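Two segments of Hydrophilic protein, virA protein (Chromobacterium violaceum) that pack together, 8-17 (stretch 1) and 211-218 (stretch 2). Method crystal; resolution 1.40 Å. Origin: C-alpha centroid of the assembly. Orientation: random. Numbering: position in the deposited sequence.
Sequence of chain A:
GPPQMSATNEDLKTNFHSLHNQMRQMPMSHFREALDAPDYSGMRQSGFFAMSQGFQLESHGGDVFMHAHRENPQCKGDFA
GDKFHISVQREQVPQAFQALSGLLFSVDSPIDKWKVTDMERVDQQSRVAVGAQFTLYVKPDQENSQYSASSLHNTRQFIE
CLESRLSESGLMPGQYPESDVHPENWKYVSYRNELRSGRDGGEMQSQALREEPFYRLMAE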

# COMPACT_ATOMS: atom_id res chain seq x y z
N THR A 8 9.71 -6.66 -14.36
CA THR A 8 8.33 -6.27 -14.11
C THR A 8 8.00 -4.95 -14.80
O THR A 8 6.98 -4.81 -15.48
N ASN A 9 8.88 -3.97 -14.62
CA ASN A 9 8.68 -2.65 -15.20
C ASN A 9 8.82 -2.68 -16.74
O ASN A 9 8.06 -2.02 -17.45
N GLU A 10 9.79 -3.43 -17.25
CA GLU A 10 9.94 -3.52 -18.71
C GLU A 10 8.69 -4.11 -19.38
O GLU A 10 8.30 -3.69 -20.47
N ASP A 11 8.07 -5.08 -18.72
CA ASP A 11 6.82 -5.66 -19.22
C ASP A 11 5.69 -4.63 -19.20
O ASP A 11 4.89 -4.56 -20.13
N LEU A 12 5.61 -3.82 -18.15
CA LEU A 12 4.62 -2.74 -18.11
C LEU A 12 4.80 -1.75 -19.26
O LEU A 12 3.83 -1.26 -19.81
N LYS A 13 6.05 -1.44 -19.61
CA LYS A 13 6.33 -0.53 -20.73
C LYS A 13 5.88 -1.15 -22.05
O LYS A 13 5.18 -0.51 -22.84
N THR A 14 6.28 -2.39 -22.27
CA THR A 14 5.95 -3.07 -23.51
C THR A 14 4.44 -3.15 -23.71
O THR A 14 3.94 -3.01 -24.82
N ASN A 15 3.72 -3.35 -22.62
CA ASN A 15 2.29 -3.62 -22.71
C ASN A 15 1.41 -2.50 -22.18
O ASN A 15 0.21 -2.70 -21.97
N PHE A 16 2.00 -1.32 -22.00
CA PHE A 16 1.32 -0.18 -21.38
C PHE A 16 -0.04 0.13 -22.01
O PHE A 16 -1.06 0.17 -21.32
N HIS A 17 -0.05 0.34 -23.33
CA HIS A 17 -1.29 0.65 -24.02
C HIS A 17 -2.39 -0.39 -23.79
O HIS A 17 -3.52 -0.04 -23.44
N GLU A 211 6.39 9.33 -13.69
CA GLU A 211 6.58 8.59 -14.93
C GLU A 211 6.65 7.07 -14.77
O GLU A 211 6.71 6.35 -15.77
N GLU A 212 6.65 6.56 -13.54
CA GLU A 212 6.64 5.11 -13.35
C GLU A 212 5.41 4.51 -13.99
O GLU A 212 4.29 4.91 -13.69
N PRO A 213 5.59 3.51 -14.87
CA PRO A 213 4.42 2.91 -15.51
C PRO A 213 3.39 2.41 -14.48
O PRO A 213 2.20 2.66 -14.67
N PHE A 214 3.83 1.78 -13.40
CA PHE A 214 2.87 1.32 -12.40
C PHE A 214 2.05 2.47 -11.84
O PHE A 214 0.82 2.35 -11.69
N TYR A 215 2.71 3.57 -11.51
CA TYR A 215 2.01 4.73 -10.98
C TYR A 215 1.00 5.28 -11.99
O TYR A 215 -0.13 5.60 -11.64
N ARG A 216 1.41 5.37 -13.25
CA ARG A 216 0.51 5.88 -14.27
C ARG A 216 -0.73 4.99 -14.41
O ARG A 216 -1.85 5.48 -14.59
N LEU A 217 -0.53 3.68 -14.28
CA LEU A 217 -1.66 2.74 -14.33
C LEU A 217 -2.59 2.91 -13.13
O LEU A 217 -3.79 2.65 -13.23
N MET A 218 -2.06 3.37 -12.00
CA MET A 218 -2.86 3.58 -10.79
C MET A 218 -3.56 4.93 -10.80
O MET A 218 -4.64 5.08 -10.21

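No direct hydrogen bond links the two stretches; their polar connection runs instead through a single water at the start of the helix of stretch 2. The water O lies 2.7 Å from Asn9 OD1 and 2.7 Å from Glu212 OE1, donating to both, and accepts from the backbone Phe214 N at 3.0 Å. By donating to both oxygens it joins two acceptors that could not bond to each other directly, and it also satisfies an amide in the first turn of the helix, where no preceding turn supplies a carbonyl. Asn9 (chi1 t) directs its CA-to-CB bond sideways, but its end comes nearer, and Asn9 OD1 lies 3.2 Å from Pro213 CD.

Beside this polar site the contact is mainly apolar. Leu12 (m, t) points toward the second stretch at the closest backbone register, its CA 6.2 Å from Pro213 CA. Its CB packs on Pro213 CB at 3.8 Å, while its two methyls diverge: Leu12 CD1 reaches Phe214 CB at 3.9 Å and Leu12 CD2 meets Leu217 CD1 at 3.8 Å. Leu217, also m, t, points toward stretch 1 and offers its other methyl to the next aromatic, with Leu217 CD2 4.0 Å from Phe16 CE1. Phe214 starts out sideways and its end leads away, so its ring takes little part.

Phe16 (chi1 t) has the largest area covered by the opposing stretch. The edge of its ring faces Pro213 O, 4.1 Å from Phe16 CE1, and Phe16 CZ lies over one face of the Arg216 guanidinium, 3.9 Å from Arg216 NE. Pro213 also touches Lys13, whose CG lies 3.8 Å from Pro213 CG. The Lys13 chain then extends to a salt bridge within its own helix, Lys13 NZ to Glu10 OE2 at 3.0 Å.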

# COMPACT_ATOMS: atom_id res chain seq x y z
CB THR A 8 8.06 -6.16 -12.62
OG1 THR A 8 8.33 -7.42 -11.99
CG2 THR A 8 6.61 -5.75 -12.37
CB ASN A 9 9.64 -1.65 -14.56
CG ASN A 9 9.31 -0.22 -14.93
OD1 ASN A 9 8.16 0.19 -14.87
ND2 ASN A 9 10.33 0.55 -15.29
CB GLU A 10 11.20 -4.31 -19.07
CG GLU A 10 12.49 -3.61 -18.67
CD GLU A 10 12.57 -2.20 -19.22
OE1 GLU A 10 12.56 -2.05 -20.46
OE2 GLU A 10 12.63 -1.25 -18.42
CB ASP A 11 6.44 -6.91 -18.41
CG ASP A 11 5.08 -7.42 -18.77
OD1 ASP A 11 4.93 -7.99 -19.87
OD2 ASP A 11 4.14 -7.24 -17.96
CB LEU A 12 4.66 -1.98 -16.78
CG LEU A 12 4.18 -2.71 -15.53
CD1 LEU A 12 4.30 -1.74 -14.34
CD2 LEU A 12 2.75 -3.24 -15.69
CB LYS A 13 7.81 -0.18 -20.79
CG LYS A 13 8.27 0.80 -19.72
CD LYS A 13 9.79 0.97 -19.79
CE LYS A 13 10.36 1.61 -18.55
NZ LYS A 13 11.86 1.64 -18.65
CB THR A 14 6.52 -4.50 -23.52
OG1 THR A 14 7.95 -4.43 -23.43
CG2 THR A 14 6.12 -5.25 -24.79
CB ASN A 15 1.97 -4.95 -22.00
CG ASN A 15 2.61 -6.13 -22.71
OD1 ASN A 15 2.23 -6.47 -23.82
ND2 ASN A 15 3.61 -6.74 -22.08
CB PHE A 16 2.24 1.04 -21.45
CG PHE A 16 1.73 2.24 -20.68
CD1 PHE A 16 1.69 2.21 -19.29
CD2 PHE A 16 1.36 3.40 -21.33
CE1 PHE A 16 1.27 3.30 -18.58
CE2 PHE A 16 0.93 4.51 -20.62
CZ PHE A 16 0.88 4.45 -19.23
CB HIS A 17 -1.04 0.81 -25.52
CG HIS A 17 -2.25 1.28 -26.26
ND1 HIS A 17 -3.05 0.45 -27.00
CD2 HIS A 17 -2.84 2.50 -26.30
CE1 HIS A 17 -4.06 1.14 -27.50
NE2 HIS A 17 -3.95 2.39 -27.09
CB GLU A 211 7.79 9.13 -15.71
CG GLU A 211 7.60 10.59 -16.11
CD GLU A 211 8.74 11.16 -16.93
OE1 GLU A 211 9.69 10.42 -17.27
OE2 GLU A 211 8.67 12.36 -17.23
CB GLU A 212 6.61 4.78 -11.85
CG GLU A 212 7.95 4.96 -11.14
CD GLU A 212 8.93 3.81 -11.42
OE1 GLU A 212 8.49 2.70 -11.77
OE2 GLU A 212 10.15 4.03 -11.24
CB PRO A 213 5.05 1.76 -16.32
CG PRO A 213 6.39 2.33 -16.74
CD PRO A 213 6.86 3.10 -15.50
CB PHE A 214 3.57 0.53 -11.27
CG PHE A 214 2.62 0.10 -10.16
CD1 PHE A 214 1.93 -1.10 -10.25
CD2 PHE A 214 2.39 0.92 -9.07
CE1 PHE A 214 1.05 -1.48 -9.25
CE2 PHE A 214 1.51 0.54 -8.07
CZ PHE A 214 0.84 -0.67 -8.17
CB TYR A 215 3.00 5.83 -10.60
CG TYR A 215 2.32 7.09 -10.12
CD1 TYR A 215 1.74 7.14 -8.86
CD2 TYR A 215 2.24 8.23 -10.92
CE1 TYR A 215 1.11 8.28 -8.40
CE2 TYR A 215 1.59 9.38 -10.46
CZ TYR A 215 1.05 9.40 -9.19
OH TYR A 215 0.41 10.52 -8.71
CB ARG A 216 1.25 6.01 -15.60
CG ARG A 216 2.41 7.01 -15.54
CD ARG A 216 3.10 7.18 -16.89
NE ARG A 216 2.19 7.81 -17.85
CZ ARG A 216 2.48 7.97 -19.14
NH1 ARG A 216 3.64 7.51 -19.60
NH2 ARG A 216 1.60 8.54 -19.95
CB LEU A 217 -1.12 1.31 -14.42
CG LEU A 217 -0.42 1.01 -15.77
CD1 LEU A 217 0.42 -0.27 -15.69
CD2 LEU A 217 -1.44 0.90 -16.90
CB MET A 218 -1.96 3.52 -9.55
CG MET A 218 -1.39 2.14 -9.26
SD MET A 218 -2.60 0.85 -8.96
CE MET A 218 -2.40 -0.06 -10.49
O HOH W 1 6.62 0.97 -12.76